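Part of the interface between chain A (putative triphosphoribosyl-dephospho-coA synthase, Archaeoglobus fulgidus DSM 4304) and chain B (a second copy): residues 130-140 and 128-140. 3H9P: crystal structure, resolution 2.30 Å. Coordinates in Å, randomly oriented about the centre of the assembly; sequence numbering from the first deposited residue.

Chain A 130-140: KINLYEWMKMA
Chain B 128-140: QKKINLYEWMKMA

Each copy leaves a helix at Lys A130 and Lys B130 (phi/psi 50/59° and 48/61°), extends through Ile A131 and Ile B131 (-93/108° and -91/112°) and Asn A132 and Asn B132, and starts a new helix at Leu A133 and Leu B133. Both asparagines (chi1 p) cap their helices: Asn A132 OD1 accepts from Glu A135 N, and Asn B132 OD1 from Glu B135 N, each at 2.7 Å; in return Glu A135 OE1 takes Asn A132 N at 2.9 Å and Glu B135 OE1 takes Asn B132 N at 2.8 Å. The backbones stay apart, the nearest CA pair being Ile A131 CA and Lys B129 CA at 8.0 Å, so side chains bridge the gap.

Four apolar side chains meet, both isoleucines m,t and both selenomethionines m,t,m, all with CA-to-CB toward the partner; their tips form a van der Waals patch, covering one another's apolar surface. Ile A131 CD1 lies 3.9 Å from Ile B131 CD1 and 3.7 Å from Met B139 SE; Met A139 SE lies 4.1 Å from Ile B131 CD1, and Met A139 CE 4.3 Å from Met B139 SE.

Beside this cluster Lys B129 (m,m,t,t) reaches across. Its NZ donates to Lys A130 O at 2.7 Å, using a carbonyl at the helix exit, and forms a salt bridge with Glu A135 OE1 (m,t) at 3.1 Å, whose hydrogen bond is weak; that carboxylate oxygen thus also accepts from Asn A132 N.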

# COMPACT_ATOMS: atom_id res chain seq x y z
N LYS A 130 -15.36 7.76 10.71
CA LYS A 130 -14.90 7.64 12.09
C LYS A 130 -14.04 6.38 12.27
O LYS A 130 -14.35 5.48 13.06
CB LYS A 130 -16.09 7.69 13.04
CG LYS A 130 -16.84 9.02 12.95
CD LYS A 130 -17.97 9.10 13.97
CE LYS A 130 -19.01 10.13 13.61
NZ LYS A 130 -20.05 10.32 14.69
N ILE A 131 -12.97 6.33 11.49
CA ILE A 131 -12.13 5.15 11.47
C ILE A 131 -11.00 5.32 12.47
O ILE A 131 -10.06 6.11 12.27
CB ILE A 131 -11.60 4.80 10.06
CG1 ILE A 131 -12.78 4.69 9.08
CG2 ILE A 131 -10.79 3.51 10.12
CD1 ILE A 131 -12.44 4.20 7.64
N ASN A 132 -11.12 4.58 13.57
CA ASN A 132 -10.12 4.68 14.60
C ASN A 132 -8.80 4.00 14.18
O ASN A 132 -8.69 3.41 13.10
CB ASN A 132 -10.69 4.23 15.93
CG ASN A 132 -10.59 2.74 16.16
OD1 ASN A 132 -9.94 2.00 15.44
ND2 ASN A 132 -11.22 2.29 17.22
N LEU A 133 -7.79 4.08 15.01
CA LEU A 133 -6.48 3.68 14.57
C LEU A 133 -6.44 2.17 14.40
O LEU A 133 -5.73 1.63 13.57
CB LEU A 133 -5.43 4.13 15.56
CG LEU A 133 -3.98 3.74 15.33
CD1 LEU A 133 -3.45 4.36 13.96
CD2 LEU A 133 -3.21 4.26 16.53
N TYR A 134 -7.25 1.49 15.22
CA TYR A 134 -7.31 0.03 15.20
C TYR A 134 -7.94 -0.42 13.90
O TYR A 134 -7.37 -1.25 13.18
CB TYR A 134 -8.11 -0.46 16.39
CG TYR A 134 -8.22 -1.95 16.47
CD1 TYR A 134 -7.14 -2.71 16.90
CD2 TYR A 134 -9.42 -2.61 16.14
CE1 TYR A 134 -7.22 -4.08 17.01
CE2 TYR A 134 -9.52 -4.02 16.24
CZ TYR A 134 -8.40 -4.73 16.68
OH TYR A 134 -8.40 -6.08 16.80
N GLU A 135 -9.10 0.16 13.59
CA GLU A 135 -9.88 -0.18 12.39
C GLU A 135 -9.08 0.14 11.13
O GLU A 135 -9.05 -0.64 10.20
CB GLU A 135 -11.23 0.54 12.38
CG GLU A 135 -12.05 0.23 13.63
CD GLU A 135 -13.19 1.21 13.92
OE1 GLU A 135 -13.06 2.45 13.72
OE2 GLU A 135 -14.24 0.74 14.40
N TRP A 136 -8.43 1.28 11.13
CA TRP A 136 -7.56 1.65 10.03
C TRP A 136 -6.55 0.54 9.79
O TRP A 136 -6.46 -0.00 8.68
CB TRP A 136 -6.85 2.96 10.35
CG TRP A 136 -6.25 3.61 9.15
CD1 TRP A 136 -6.59 3.40 7.85
CD2 TRP A 136 -5.25 4.64 9.14
NE1 TRP A 136 -5.83 4.20 7.02
CE2 TRP A 136 -5.02 4.98 7.79
CE3 TRP A 136 -4.52 5.30 10.15
CZ2 TRP A 136 -4.07 5.96 7.40
CZ3 TRP A 136 -3.56 6.28 9.77
CH2 TRP A 136 -3.36 6.59 8.40
N MSE A 137 -5.82 0.18 10.85
CA MSE A 137 -4.80 -0.87 10.80
C MSE A 137 -5.38 -2.21 10.33
O MSE A 137 -4.68 -2.96 9.65
CB MSE A 137 -4.07 -1.04 12.14
CG MSE A 137 -3.14 0.10 12.55
SE MSE A 137 -1.79 0.66 11.22
CE MSE A 137 -2.84 2.01 10.28
N LYS A 138 -6.65 -2.51 10.64
CA LYS A 138 -7.26 -3.74 10.12
C LYS A 138 -7.44 -3.69 8.60
O LYS A 138 -7.72 -4.71 7.99
CB LYS A 138 -8.63 -4.05 10.75
CG LYS A 138 -8.64 -4.47 12.23
CD LYS A 138 -10.07 -4.90 12.68
CE LYS A 138 -10.82 -5.57 11.53
NZ LYS A 138 -12.25 -5.86 11.84
N MSE A 139 -7.29 -2.52 7.98
CA MSE A 139 -7.44 -2.46 6.53
C MSE A 139 -6.12 -2.42 5.75
O MSE A 139 -6.11 -2.29 4.54
CB MSE A 139 -8.31 -1.28 6.14
CG MSE A 139 -9.72 -1.49 6.58
SE MSE A 139 -10.75 0.13 6.38
CE MSE A 139 -9.49 1.47 6.98
N ALA A 140 -5.01 -2.51 6.46
CA ALA A 140 -3.71 -2.52 5.82
C ALA A 140 -3.42 -3.84 5.09
O ALA A 140 -3.99 -4.87 5.41
CB ALA A 140 -2.63 -2.21 6.86
N GLN B 128 -18.82 -3.11 8.21
CA GLN B 128 -19.21 -2.52 9.46
C GLN B 128 -19.25 -1.00 9.37
O GLN B 128 -20.13 -0.37 9.96
CB GLN B 128 -18.30 -2.98 10.58
CG GLN B 128 -18.07 -4.49 10.59
CD GLN B 128 -19.24 -5.31 11.17
OE1 GLN B 128 -20.30 -5.43 10.55
NE2 GLN B 128 -19.02 -5.92 12.34
N LYS B 129 -18.31 -0.41 8.63
CA LYS B 129 -18.25 1.02 8.48
C LYS B 129 -19.05 1.43 7.26
O LYS B 129 -19.09 2.61 6.92
CB LYS B 129 -16.81 1.48 8.28
CG LYS B 129 -15.92 1.31 9.47
CD LYS B 129 -16.33 2.30 10.52
CE LYS B 129 -15.50 2.15 11.74
NZ LYS B 129 -15.81 3.30 12.63
N LYS B 130 -19.65 0.46 6.58
CA LYS B 130 -20.41 0.72 5.35
C LYS B 130 -19.58 1.62 4.40
O LYS B 130 -19.97 2.74 4.06
CB LYS B 130 -21.80 1.32 5.69
N ILE B 131 -18.43 1.12 3.98
CA ILE B 131 -17.55 1.87 3.12
C ILE B 131 -17.90 1.54 1.66
O ILE B 131 -17.66 0.41 1.18
CB ILE B 131 -16.07 1.58 3.44
CG1 ILE B 131 -15.74 2.10 4.84
CG2 ILE B 131 -15.13 2.22 2.42
CD1 ILE B 131 -14.37 1.68 5.37
N ASN B 132 -18.43 2.53 0.95
CA ASN B 132 -18.73 2.32 -0.44
C ASN B 132 -17.50 2.39 -1.30
O ASN B 132 -16.39 2.61 -0.81
CB ASN B 132 -19.86 3.24 -0.94
CG ASN B 132 -19.39 4.63 -1.36
OD1 ASN B 132 -18.20 4.89 -1.61
ND2 ASN B 132 -20.36 5.51 -1.51
N LEU B 133 -17.70 2.20 -2.58
CA LEU B 133 -16.59 1.96 -3.47
C LEU B 133 -15.75 3.21 -3.63
O LEU B 133 -14.53 3.17 -3.67
CB LEU B 133 -17.10 1.48 -4.83
CG LEU B 133 -16.02 1.05 -5.83
CD1 LEU B 133 -15.04 0.07 -5.13
CD2 LEU B 133 -16.69 0.41 -7.07
N TYR B 134 -16.45 4.34 -3.72
CA TYR B 134 -15.85 5.64 -3.85
C TYR B 134 -15.07 5.99 -2.59
O TYR B 134 -13.93 6.42 -2.67
CB TYR B 134 -16.98 6.65 -4.09
CG TYR B 134 -16.54 8.05 -4.30
CD1 TYR B 134 -16.18 8.49 -5.60
CD2 TYR B 134 -16.52 8.96 -3.25
CE1 TYR B 134 -15.79 9.78 -5.83
CE2 TYR B 134 -16.12 10.31 -3.48
CZ TYR B 134 -15.76 10.68 -4.78
OH TYR B 134 -15.38 11.94 -5.08
N GLU B 135 -15.68 5.79 -1.42
CA GLU B 135 -15.03 6.13 -0.15
C GLU B 135 -13.76 5.27 0.07
O GLU B 135 -12.77 5.73 0.64
CB GLU B 135 -16.00 5.92 1.01
CG GLU B 135 -17.23 6.86 1.01
CD GLU B 135 -18.44 6.32 1.80
OE1 GLU B 135 -18.65 5.10 1.92
OE2 GLU B 135 -19.23 7.15 2.30
N TRP B 136 -13.84 4.01 -0.35
CA TRP B 136 -12.77 3.05 -0.24
C TRP B 136 -11.62 3.46 -1.13
O TRP B 136 -10.50 3.48 -0.69
CB TRP B 136 -13.24 1.66 -0.64
CG TRP B 136 -12.26 0.58 -0.34
CD1 TRP B 136 -11.33 0.58 0.66
CD2 TRP B 136 -12.17 -0.70 -0.97
NE1 TRP B 136 -10.64 -0.60 0.66
CE2 TRP B 136 -11.14 -1.41 -0.33
CE3 TRP B 136 -12.87 -1.32 -2.03
CZ2 TRP B 136 -10.76 -2.71 -0.72
CZ3 TRP B 136 -12.48 -2.62 -2.42
CH2 TRP B 136 -11.44 -3.29 -1.77
N MSE B 137 -11.92 3.81 -2.38
CA MSE B 137 -10.91 4.32 -3.29
C MSE B 137 -10.31 5.63 -2.76
O MSE B 137 -9.15 5.90 -3.00
CB MSE B 137 -11.50 4.51 -4.70
CG MSE B 137 -11.89 3.22 -5.43
SE MSE B 137 -10.39 1.91 -5.52
CE MSE B 137 -11.05 0.67 -4.12
N LYS B 138 -11.08 6.42 -2.04
CA LYS B 138 -10.53 7.66 -1.47
C LYS B 138 -9.43 7.46 -0.42
O LYS B 138 -8.69 8.38 -0.11
CB LYS B 138 -11.65 8.52 -0.87
CG LYS B 138 -12.46 9.22 -1.92
CD LYS B 138 -13.36 10.27 -1.29
CE LYS B 138 -12.53 11.39 -0.66
NZ LYS B 138 -13.46 12.23 0.09
N MSE B 139 -9.31 6.23 0.09
CA MSE B 139 -8.33 5.93 1.13
C MSE B 139 -7.13 5.18 0.59
O MSE B 139 -6.31 4.69 1.36
CB MSE B 139 -8.98 5.07 2.22
CG MSE B 139 -10.03 5.79 3.00
SE MSE B 139 -10.80 4.59 4.31
CE MSE B 139 -11.50 3.17 3.18
N ALA B 140 -7.06 5.06 -0.73
CA ALA B 140 -5.99 4.32 -1.39
C ALA B 140 -4.70 5.15 -1.39
O ALA B 140 -4.73 6.37 -1.25
CB ALA B 140 -6.40 3.97 -2.79